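Long-range contacts in BH1974 protein (Bacillus halodurans, PDB 3ON5), which probably acts as an XdhC-like accessory protein in the maturation of xanthine dehydrogenase and related molybdenum enzymes: residues A39-V44 and E52-L57; H43-S48 and N112-V117; R127-R132 and F168-S173; T193-P198 and A347-S352. All coordinates share one frame; numbering follows the deposited sequence.

How the contacts relate
Contacts 1 and 2 flank the same strand, 36-46: contact 1 pairs it with 55-59, contact 2 with 113-121, so together they build the middle of one antiparallel sheet. Contact 1 is the more buried, with small and apolar side chains beside its main-chain bonds; contact 2 runs out to the surface, where glycine, serine and charged residues take over. Contacts 3 and 4 lie at the surface and contain no backbone pairing across their segments. They involve strands 167-168 and 191-196, the outermost strands, within this chain, of a second sheet. Contact 3 relies on rings and charges, contact 4 on apolar touches. Contact 1 meets contact 4 where Met55 reaches Tyr196 and His194.

Contact 1: residues A39-V44 and E52-L57; sequences ATIIHV and EGAMML
Gly53 N donates to Ile41 O over 2.7 Å, approaching in the carbonyl plane, and the CA-H of Glu52 leans on the same oxygen. At phi 111° a CB on residue 53 would collide with the carbonyl oxygen of Glu52, which explains the glycine. Ile41 N gives a nearly straight bond back to Ala54 O, 2.9 Å away. Further on, Ala39 and Met56 form an antiparallel hydrogen-bonded pair: Ala39 N reaches Met56 O at 2.8 Å, while the return bond from Met56 N to Ala39 O is weak. Thr40 and Met55, a selenomethionine like Met56, are the non-hydrogen-bonded pair between. Their side chains run alongside each other in the same direction, with Thr40 OG1 3.5 Å from Met55 CG. On the other face, the small methyl of Ala39 suits a buried place next to Met56 CB. Ile41 stretches out CD1 to touch Ala54 CB at 3.9 Å. Glu52, its CG anti to the backbone N (chi1 179°), carries its carboxylate past Ile42 O until OE1 stands 3.7 Å from His43 ND1, obliquely to the ring, with carboxylate and imidazole planes 41° apart. A classic beta bulge sets Ile42 and His43 both opposite Ser116 of the next strand. The hairpin 36-46/55-59 lies between strands 113-121 and 64-65; strand 191-196 and helix 22-30 pack on Met55, and Leu68 on Ala39, Ile41 and Met56.

Contact 2: residues H43-S48 and N112-V117; sequences HVEGSS and NGTISV
Strands 43-46 and 113-117 run antiparallel, 173° between their directions, with His43 opposite Ser116 and Glu45 opposite Thr114 as hydrogen-bonded pairs. Glu45 and Thr114 exchange two bonds, 2.8 Å from Glu45 N to Thr114 O and 2.7 Å from Thr114 N to Glu45 O; Ser116 N adds a straight one to His43 O. Where Gly46 meets Gly113 the strands come close, and a CB on Gly113 would strike Ser47 O, while one on Gly46 would strike Asn112 O, leaving no room for side chains. Beyond them Ser47 N bonds Asn112 O at 2.9 Å from above the carbonyl plane. Val44 and Ile115 lie alongside and point the same way. Ile115 CG2 is anti to its carbonyl carbon, with CG1 at chi1 67°, and this methyl touches both Val44 CG2 (3.8 Å) and Ser48 CB. Ser48 turns its hydroxyl to Arg50 O. On the opposite face Ser116 OG sits at the edge of the His43 ring, and Glu45 crosses Thr114 obliquely while taking a weak bond from His43 NE2. Strand 91-96 flanks 113-121 on its far edge, helix 73-87 packs on Ile115 through Leu73, and Asn112 makes a weak bond to Glu298 of the second subunit.

Contact 3: residues R127-R132 and F168-S173; sequences RQHLKR and FGEWHS
Helix 127-132 is approached by a chain that turns a corner at Gly169, where the His129 and Gly169 CA atoms stand 6.0 Å apart. Gly169, at a phi of 128° that would crowd a side chain, lays its CA over the His129 ring, 3.5 Å from the centroid, as a CH-pi contact. At the edge of that ring, His129 NE2 donates a nearly straight bond to Glu170 OE2, 2.9 Å away, entering on the anti side of the carboxylate. Glu170 bends at chi2 to bring its acid there. A leucine in place of His129 has no N-H, so the Glu170 carboxylate would probably be left without its mate, and Gly169 CA would lose the flat ring beneath it. Phe168, with CG between its backbone N and carbonyl carbon (chi1 61°), offers one face to Arg132. The extended arginine chain sets CD over the ring centre, 3.9 Å from the centroid, and the guanidinium follows as an off-centre cation-pi partner, 18° from parallel. Arginine suits this exposed place, its methylenes lying on the buried ring. The contact fastens helix 124-139 to the end of strand 167-168; neighbouring strand 155-161 supplies Phe160 against both Phe168 and His129.

Contact 4: residues T193-P198 and A347-S352; sequences THIYSP and ASSPFS
Phe351 is met at its ring edge, near the plane, by CG2 of Ile195, which lies 3.8 Å from Phe351 CE2. The two side chains slide past each other in opposite directions. Within the strand itself the Tyr196 ring carries His194 CD2 over its centre, 3.7 Å above the plane. Ile195 divides its branches between two partners: CG2 is anti to the backbone N (chi1 -54° for CG1) and serves Phe351, while the extended CG1 arm takes CD1 to Ser349 CB at 3.7 Å. An alanine in place of Ile195 would lack both outer branches and would probably leave a gap beside the Phe351 edge, with Ser349 CB deprived of its apolar neighbour. Pro350 touches more lightly, its CG 4.1 Å from Ser197 OG, which is hydrogen-bonded to Ser142 OG. Proline suits the second position of the type I turn Ser349-Ser352, and Ser352 OG pins that turn by donating to Ser349 O over 3.0 Å. No hydrogen bond crosses between the segments. The tail following helix 326-343 comes back to rest on strand 191-196 and, through Phe351, on Lys141 and Ser142 just before strand 143-149.

Contact 1: residues A39-V44 and E52-L57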
# COMPACT_ATOMS: atom_id res chain seq x y z
N ALA A 39 -5.19 -22.71 12.41
CA ALA A 39 -5.74 -23.68 11.46
C ALA A 39 -4.70 -24.71 11.12
O ALA A 39 -3.58 -24.34 10.79
CB ALA A 39 -6.24 -22.99 10.20
N THR A 40 -5.04 -25.99 11.23
CA THR A 40 -4.12 -27.09 10.94
C THR A 40 -4.82 -28.09 10.03
O THR A 40 -5.96 -28.49 10.30
CB THR A 40 -3.63 -27.74 12.25
OG1 THR A 40 -3.12 -26.73 13.12
CG2 THR A 40 -2.56 -28.79 12.04
N ILE A 41 -4.14 -28.50 8.94
CA ILE A 41 -4.66 -29.52 8.04
C ILE A 41 -4.39 -30.87 8.72
O ILE A 41 -3.25 -31.33 8.73
CB ILE A 41 -4.08 -29.44 6.60
CG1 ILE A 41 -4.31 -28.07 5.98
CG2 ILE A 41 -4.72 -30.50 5.75
CD1 ILE A 41 -3.62 -27.91 4.66
N ILE A 42 -5.44 -31.46 9.32
CA ILE A 42 -5.33 -32.71 10.07
C ILE A 42 -5.60 -33.92 9.16
O ILE A 42 -5.33 -35.05 9.59
CB ILE A 42 -6.26 -32.73 11.30
CG1 ILE A 42 -7.76 -32.58 10.89
CG2 ILE A 42 -5.81 -31.68 12.32
CD1 ILE A 42 -8.76 -32.69 12.00
N HIS A 43 -6.13 -33.70 7.93
CA HIS A 43 -6.36 -34.78 6.96
C HIS A 43 -6.50 -34.23 5.54
O HIS A 43 -7.04 -33.13 5.33
CB HIS A 43 -7.60 -35.60 7.31
CG HIS A 43 -7.67 -36.91 6.58
ND1 HIS A 43 -6.75 -37.92 6.82
CD2 HIS A 43 -8.58 -37.35 5.67
CE1 HIS A 43 -7.10 -38.93 6.02
NE2 HIS A 43 -8.21 -38.63 5.32
N VAL A 44 -5.99 -35.01 4.57
CA VAL A 44 -6.04 -34.70 3.14
C VAL A 44 -6.43 -35.95 2.39
O VAL A 44 -5.84 -37.02 2.60
CB VAL A 44 -4.71 -34.11 2.59
CG1 VAL A 44 -4.73 -33.98 1.07
CG2 VAL A 44 -4.42 -32.75 3.18
N GLU A 52 -0.73 -32.71 4.87
CA GLU A 52 -1.27 -32.86 6.22
C GLU A 52 -0.21 -32.41 7.22
O GLU A 52 0.95 -32.82 7.11
CB GLU A 52 -1.71 -34.33 6.46
CG GLU A 52 -2.26 -34.58 7.85
CD GLU A 52 -2.54 -36.03 8.20
OE1 GLU A 52 -3.37 -36.67 7.51
OE2 GLU A 52 -1.97 -36.50 9.21
N GLY A 53 -0.60 -31.54 8.15
CA GLY A 53 0.30 -30.99 9.17
C GLY A 53 0.57 -29.51 8.97
O GLY A 53 1.11 -28.85 9.87
N ALA A 54 0.20 -28.98 7.78
CA ALA A 54 0.36 -27.59 7.41
C ALA A 54 -0.48 -26.70 8.31
O ALA A 54 -1.63 -27.03 8.59
CB ALA A 54 -0.02 -27.38 5.97
N MSE A 55 0.11 -25.60 8.77
CA MSE A 55 -0.53 -24.67 9.67
C MSE A 55 -0.60 -23.27 9.10
O MSE A 55 0.13 -22.89 8.19
CB MSE A 55 0.19 -24.61 11.01
CG MSE A 55 0.04 -25.86 11.81
SE MSE A 55 1.38 -25.86 13.17
CE MSE A 55 1.21 -27.83 13.61
N MSE A 56 -1.47 -22.49 9.71
CA MSE A 56 -1.85 -21.15 9.34
C MSE A 56 -2.46 -20.42 10.52
O MSE A 56 -3.21 -21.03 11.30
CB MSE A 56 -2.86 -21.30 8.20
CG MSE A 56 -3.25 -20.03 7.60
SE MSE A 56 -4.62 -20.38 6.31
CE MSE A 56 -4.67 -18.44 5.82
N LEU A 57 -2.18 -19.12 10.66
CA LEU A 57 -2.72 -18.32 11.75
C LEU A 57 -3.74 -17.31 11.26
O LEU A 57 -3.45 -16.52 10.38
CB LEU A 57 -1.59 -17.60 12.48
CG LEU A 57 -0.71 -18.45 13.39
CD1 LEU A 57 0.54 -17.69 13.80
CD2 LEU A 57 -1.47 -18.93 14.62
O HOH W 1 -3.64 -36.86 5.12

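Contact 2: residues H43-S48 and N112-V117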
# COMPACT_ATOMS: atom_id res chain seq x y z
N HIS A 43 -6.13 -33.70 7.93
CA HIS A 43 -6.36 -34.78 6.96
C HIS A 43 -6.50 -34.23 5.54
O HIS A 43 -7.04 -33.13 5.33
CB HIS A 43 -7.60 -35.60 7.31
CG HIS A 43 -7.67 -36.91 6.58
ND1 HIS A 43 -6.75 -37.92 6.82
CD2 HIS A 43 -8.58 -37.35 5.67
CE1 HIS A 43 -7.10 -38.93 6.02
NE2 HIS A 43 -8.21 -38.63 5.32
N VAL A 44 -5.99 -35.01 4.57
CA VAL A 44 -6.04 -34.70 3.14
C VAL A 44 -6.43 -35.95 2.39
O VAL A 44 -5.84 -37.02 2.60
CB VAL A 44 -4.71 -34.11 2.59
CG1 VAL A 44 -4.73 -33.98 1.07
CG2 VAL A 44 -4.42 -32.75 3.18
N GLU A 45 -7.41 -35.81 1.51
CA GLU A 45 -7.87 -36.85 0.60
C GLU A 45 -7.72 -36.28 -0.81
O GLU A 45 -8.29 -35.24 -1.10
CB GLU A 45 -9.30 -37.29 0.93
CG GLU A 45 -9.42 -38.02 2.26
CD GLU A 45 -10.82 -38.33 2.76
OE1 GLU A 45 -11.78 -37.60 2.40
OE2 GLU A 45 -10.96 -39.29 3.55
N GLY A 46 -6.88 -36.90 -1.64
CA GLY A 46 -6.65 -36.45 -3.01
C GLY A 46 -5.58 -35.40 -3.16
O GLY A 46 -4.56 -35.45 -2.47
N SER A 47 -5.81 -34.43 -4.07
CA SER A 47 -4.88 -33.35 -4.39
C SER A 47 -5.18 -32.07 -3.62
O SER A 47 -6.32 -31.64 -3.53
CB SER A 47 -4.91 -33.03 -5.88
OG SER A 47 -4.24 -34.04 -6.64
N SER A 48 -4.12 -31.45 -3.08
CA SER A 48 -4.17 -30.19 -2.33
C SER A 48 -2.83 -29.47 -2.38
O SER A 48 -1.78 -30.13 -2.47
CB SER A 48 -4.57 -30.44 -0.88
OG SER A 48 -3.67 -31.31 -0.23
N ASN A 112 -8.69 -31.34 -7.15
CA ASN A 112 -9.49 -32.54 -6.93
C ASN A 112 -9.04 -33.21 -5.63
O ASN A 112 -8.30 -34.20 -5.63
CB ASN A 112 -9.40 -33.49 -8.13
CG ASN A 112 -10.28 -34.70 -8.03
OD1 ASN A 112 -11.33 -34.72 -7.37
ND2 ASN A 112 -9.90 -35.74 -8.72
N GLY A 113 -9.47 -32.60 -4.53
CA GLY A 113 -9.14 -33.03 -3.18
C GLY A 113 -10.12 -32.53 -2.15
O GLY A 113 -10.91 -31.62 -2.41
N THR A 114 -10.07 -33.15 -0.97
CA THR A 114 -10.91 -32.86 0.18
C THR A 114 -10.00 -32.72 1.39
O THR A 114 -9.24 -33.64 1.71
CB THR A 114 -11.96 -33.96 0.32
OG1 THR A 114 -12.72 -34.05 -0.90
CG2 THR A 114 -12.89 -33.71 1.49
N ILE A 115 -10.03 -31.53 2.03
CA ILE A 115 -9.18 -31.29 3.20
C ILE A 115 -10.04 -31.06 4.45
O ILE A 115 -11.13 -30.49 4.37
CB ILE A 115 -8.16 -30.11 3.02
CG1 ILE A 115 -8.82 -28.71 2.90
CG2 ILE A 115 -7.15 -30.41 1.90
CD1 ILE A 115 -7.84 -27.52 2.90
N SER A 116 -9.51 -31.53 5.59
CA SER A 116 -10.06 -31.38 6.94
C SER A 116 -9.16 -30.39 7.72
O SER A 116 -7.97 -30.67 8.00
CB SER A 116 -10.17 -32.74 7.63
OG SER A 116 -10.83 -33.71 6.83
N VAL A 117 -9.71 -29.21 8.01
CA VAL A 117 -9.00 -28.15 8.73
C VAL A 117 -9.50 -28.10 10.17
O VAL A 117 -10.72 -28.01 10.38
CB VAL A 117 -9.18 -26.77 8.01
CG1 VAL A 117 -8.37 -25.67 8.70
CG2 VAL A 117 -8.83 -26.86 6.53

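Contact 3: residues R127-R132 and F168-S173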
# COMPACT_ATOMS: atom_id res chain seq x y z
N ARG A 127 -1.41 -20.52 24.27
CA ARG A 127 -0.41 -19.47 24.04
C ARG A 127 0.85 -19.77 24.86
O ARG A 127 1.96 -19.75 24.33
CB ARG A 127 -0.98 -18.08 24.40
CG ARG A 127 -0.04 -16.93 24.14
CD ARG A 127 -0.37 -15.72 24.97
NE ARG A 127 0.80 -14.84 25.16
CZ ARG A 127 1.74 -14.99 26.11
NH1 ARG A 127 1.68 -16.01 26.96
NH2 ARG A 127 2.75 -14.13 26.19
N GLN A 128 0.64 -20.11 26.14
CA GLN A 128 1.69 -20.43 27.10
C GLN A 128 2.43 -21.71 26.67
O GLN A 128 3.66 -21.72 26.66
CB GLN A 128 1.06 -20.59 28.49
CG GLN A 128 2.04 -20.70 29.66
CD GLN A 128 1.32 -20.85 30.99
OE1 GLN A 128 0.29 -21.55 31.14
NE2 GLN A 128 1.89 -20.21 32.00
N HIS A 129 1.69 -22.78 26.27
CA HIS A 129 2.28 -24.05 25.85
C HIS A 129 3.12 -23.90 24.58
O HIS A 129 4.22 -24.45 24.52
CB HIS A 129 1.21 -25.12 25.63
CG HIS A 129 0.42 -25.45 26.86
ND1 HIS A 129 1.05 -25.78 28.06
CD2 HIS A 129 -0.92 -25.60 27.01
CE1 HIS A 129 0.07 -26.05 28.91
NE2 HIS A 129 -1.13 -25.97 28.32
N LEU A 130 2.62 -23.15 23.59
CA LEU A 130 3.33 -22.92 22.33
C LEU A 130 4.60 -22.06 22.56
O LEU A 130 5.61 -22.26 21.89
CB LEU A 130 2.41 -22.28 21.30
CG LEU A 130 1.23 -23.14 20.83
CD1 LEU A 130 0.27 -22.35 20.00
CD2 LEU A 130 1.69 -24.42 20.12
N LYS A 131 4.57 -21.14 23.55
CA LYS A 131 5.73 -20.32 23.91
C LYS A 131 6.81 -21.24 24.48
O LYS A 131 7.98 -21.04 24.18
CB LYS A 131 5.34 -19.20 24.90
CG LYS A 131 6.43 -18.18 25.24
CD LYS A 131 7.21 -18.55 26.52
CE LYS A 131 8.23 -17.52 26.97
NZ LYS A 131 9.35 -17.35 26.00
N ARG A 132 6.42 -22.29 25.24
CA ARG A 132 7.31 -23.29 25.83
C ARG A 132 7.90 -24.17 24.72
O ARG A 132 9.07 -24.51 24.79
CB ARG A 132 6.59 -24.13 26.89
CG ARG A 132 7.53 -24.93 27.78
CD ARG A 132 6.83 -25.53 28.97
NE ARG A 132 7.75 -26.26 29.85
CZ ARG A 132 7.38 -26.88 30.97
NH1 ARG A 132 6.11 -26.88 31.36
NH2 ARG A 132 8.29 -27.52 31.71
N PHE A 168 4.06 -31.90 28.39
CA PHE A 168 3.28 -30.76 28.89
C PHE A 168 2.07 -30.48 27.98
O PHE A 168 1.96 -31.09 26.92
CB PHE A 168 4.14 -29.50 29.04
CG PHE A 168 4.80 -28.94 27.82
CD1 PHE A 168 6.07 -29.36 27.44
CD2 PHE A 168 4.21 -27.90 27.11
CE1 PHE A 168 6.72 -28.78 26.34
CE2 PHE A 168 4.85 -27.34 25.99
CZ PHE A 168 6.11 -27.77 25.63
N GLY A 169 1.15 -29.63 28.43
CA GLY A 169 -0.05 -29.30 27.67
C GLY A 169 -1.34 -29.46 28.45
O GLY A 169 -1.38 -29.18 29.65
N GLU A 170 -2.42 -29.90 27.77
CA GLU A 170 -3.73 -30.12 28.37
C GLU A 170 -4.12 -31.60 28.20
O GLU A 170 -5.09 -31.95 27.52
CB GLU A 170 -4.80 -29.17 27.79
CG GLU A 170 -4.53 -27.70 28.06
CD GLU A 170 -4.45 -27.24 29.50
OE1 GLU A 170 -5.28 -27.69 30.32
OE2 GLU A 170 -3.59 -26.38 29.79
N TRP A 171 -3.31 -32.48 28.82
CA TRP A 171 -3.47 -33.93 28.76
C TRP A 171 -3.81 -34.44 30.15
O TRP A 171 -2.98 -34.40 31.06
CB TRP A 171 -2.20 -34.59 28.20
CG TRP A 171 -2.42 -36.00 27.75
CD1 TRP A 171 -2.27 -37.14 28.49
CD2 TRP A 171 -2.86 -36.42 26.45
NE1 TRP A 171 -2.56 -38.25 27.72
CE2 TRP A 171 -2.93 -37.84 26.47
CE3 TRP A 171 -3.16 -35.75 25.26
CZ2 TRP A 171 -3.34 -38.58 25.34
CZ3 TRP A 171 -3.57 -36.48 24.15
CH2 TRP A 171 -3.65 -37.88 24.20
N HIS A 172 -5.04 -34.91 30.31
CA HIS A 172 -5.50 -35.38 31.61
C HIS A 172 -5.46 -36.90 31.74
O HIS A 172 -5.34 -37.37 32.87
CB HIS A 172 -6.92 -34.88 31.88
CG HIS A 172 -7.94 -35.32 30.88
ND1 HIS A 172 -8.48 -36.61 30.91
CD2 HIS A 172 -8.55 -34.62 29.90
CE1 HIS A 172 -9.35 -36.65 29.91
NE2 HIS A 172 -9.43 -35.48 29.27
N SER A 173 -5.65 -37.68 30.65
CA SER A 173 -5.63 -39.13 30.79
C SER A 173 -4.19 -39.58 31.09
O SER A 173 -3.38 -38.82 31.62
CB SER A 173 -6.21 -39.83 29.56
OG SER A 173 -5.37 -39.74 28.42

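Contact 4: residues T193-P198 and A347-S352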
# COMPACT_ATOMS: atom_id res chain seq x y z
N THR A 193 -0.89 -36.15 15.02
CA THR A 193 0.46 -35.97 15.53
C THR A 193 1.25 -35.09 14.60
O THR A 193 1.03 -35.09 13.38
CB THR A 193 1.17 -37.32 15.75
OG1 THR A 193 1.24 -38.03 14.51
CG2 THR A 193 0.51 -38.18 16.83
N HIS A 194 2.19 -34.34 15.17
CA HIS A 194 3.07 -33.43 14.47
C HIS A 194 4.32 -33.21 15.28
O HIS A 194 4.24 -32.99 16.49
CB HIS A 194 2.35 -32.10 14.20
CG HIS A 194 3.19 -31.11 13.48
ND1 HIS A 194 3.22 -31.05 12.10
CD2 HIS A 194 4.04 -30.18 13.98
CE1 HIS A 194 4.07 -30.09 11.80
NE2 HIS A 194 4.58 -29.53 12.90
N ILE A 195 5.48 -33.22 14.62
CA ILE A 195 6.75 -33.00 15.30
C ILE A 195 7.21 -31.60 15.02
O ILE A 195 7.38 -31.21 13.86
CB ILE A 195 7.84 -34.03 14.92
CG1 ILE A 195 7.32 -35.48 15.15
CG2 ILE A 195 9.15 -33.76 15.70
CD1 ILE A 195 8.21 -36.57 14.71
N TYR A 196 7.44 -30.86 16.09
CA TYR A 196 7.98 -29.53 16.03
C TYR A 196 9.46 -29.66 16.10
O TYR A 196 9.96 -30.11 17.13
CB TYR A 196 7.42 -28.65 17.15
CG TYR A 196 5.97 -28.28 16.97
CD1 TYR A 196 5.59 -27.17 16.21
CD2 TYR A 196 4.97 -28.97 17.64
CE1 TYR A 196 4.25 -26.78 16.09
CE2 TYR A 196 3.62 -28.60 17.53
CZ TYR A 196 3.27 -27.51 16.75
OH TYR A 196 1.95 -27.15 16.68
N SER A 197 10.19 -29.41 15.00
CA SER A 197 11.65 -29.55 15.10
C SER A 197 12.37 -28.23 14.88
O SER A 197 11.80 -27.33 14.25
CB SER A 197 12.19 -30.58 14.11
OG SER A 197 12.05 -31.90 14.59
N PRO A 198 13.62 -28.05 15.36
CA PRO A 198 14.33 -26.79 15.07
C PRO A 198 14.78 -26.75 13.60
O PRO A 198 14.70 -27.75 12.87
CB PRO A 198 15.53 -26.81 16.05
CG PRO A 198 15.34 -28.04 16.91
CD PRO A 198 14.48 -28.98 16.13
N ALA A 347 10.90 -41.75 7.88
CA ALA A 347 11.08 -42.63 9.04
C ALA A 347 12.50 -42.43 9.67
O ALA A 347 13.19 -43.39 10.05
CB ALA A 347 10.86 -44.08 8.63
N SER A 348 12.92 -41.14 9.77
CA SER A 348 14.18 -40.65 10.34
C SER A 348 13.87 -39.51 11.35
O SER A 348 14.68 -38.58 11.53
CB SER A 348 15.12 -40.18 9.22
N SER A 349 12.70 -39.60 12.03
CA SER A 349 12.23 -38.64 13.04
C SER A 349 13.04 -38.78 14.34
O SER A 349 13.55 -39.88 14.61
CB SER A 349 10.74 -38.82 13.32
OG SER A 349 10.43 -39.96 14.09
N PRO A 350 13.18 -37.71 15.17
CA PRO A 350 13.95 -37.86 16.43
C PRO A 350 13.16 -38.63 17.50
O PRO A 350 13.75 -38.99 18.51
CB PRO A 350 14.23 -36.42 16.88
CG PRO A 350 13.53 -35.52 15.90
CD PRO A 350 12.64 -36.34 15.03
N PHE A 351 11.85 -38.87 17.28
CA PHE A 351 10.97 -39.59 18.21
C PHE A 351 10.63 -40.99 17.66
O PHE A 351 9.61 -41.58 18.02
CB PHE A 351 9.68 -38.77 18.47
CG PHE A 351 9.93 -37.44 19.15
CD1 PHE A 351 10.03 -37.36 20.53
CD2 PHE A 351 10.07 -36.28 18.40
CE1 PHE A 351 10.28 -36.14 21.16
CE2 PHE A 351 10.32 -35.06 19.03
CZ PHE A 351 10.42 -35.00 20.41
N SER A 352 11.51 -41.53 16.80
CA SER A 352 11.38 -42.86 16.21
C SER A 352 11.66 -43.92 17.25
O SER A 352 10.99 -44.95 17.27
CB SER A 352 12.33 -43.01 15.02
OG SER A 352 13.66 -42.72 15.41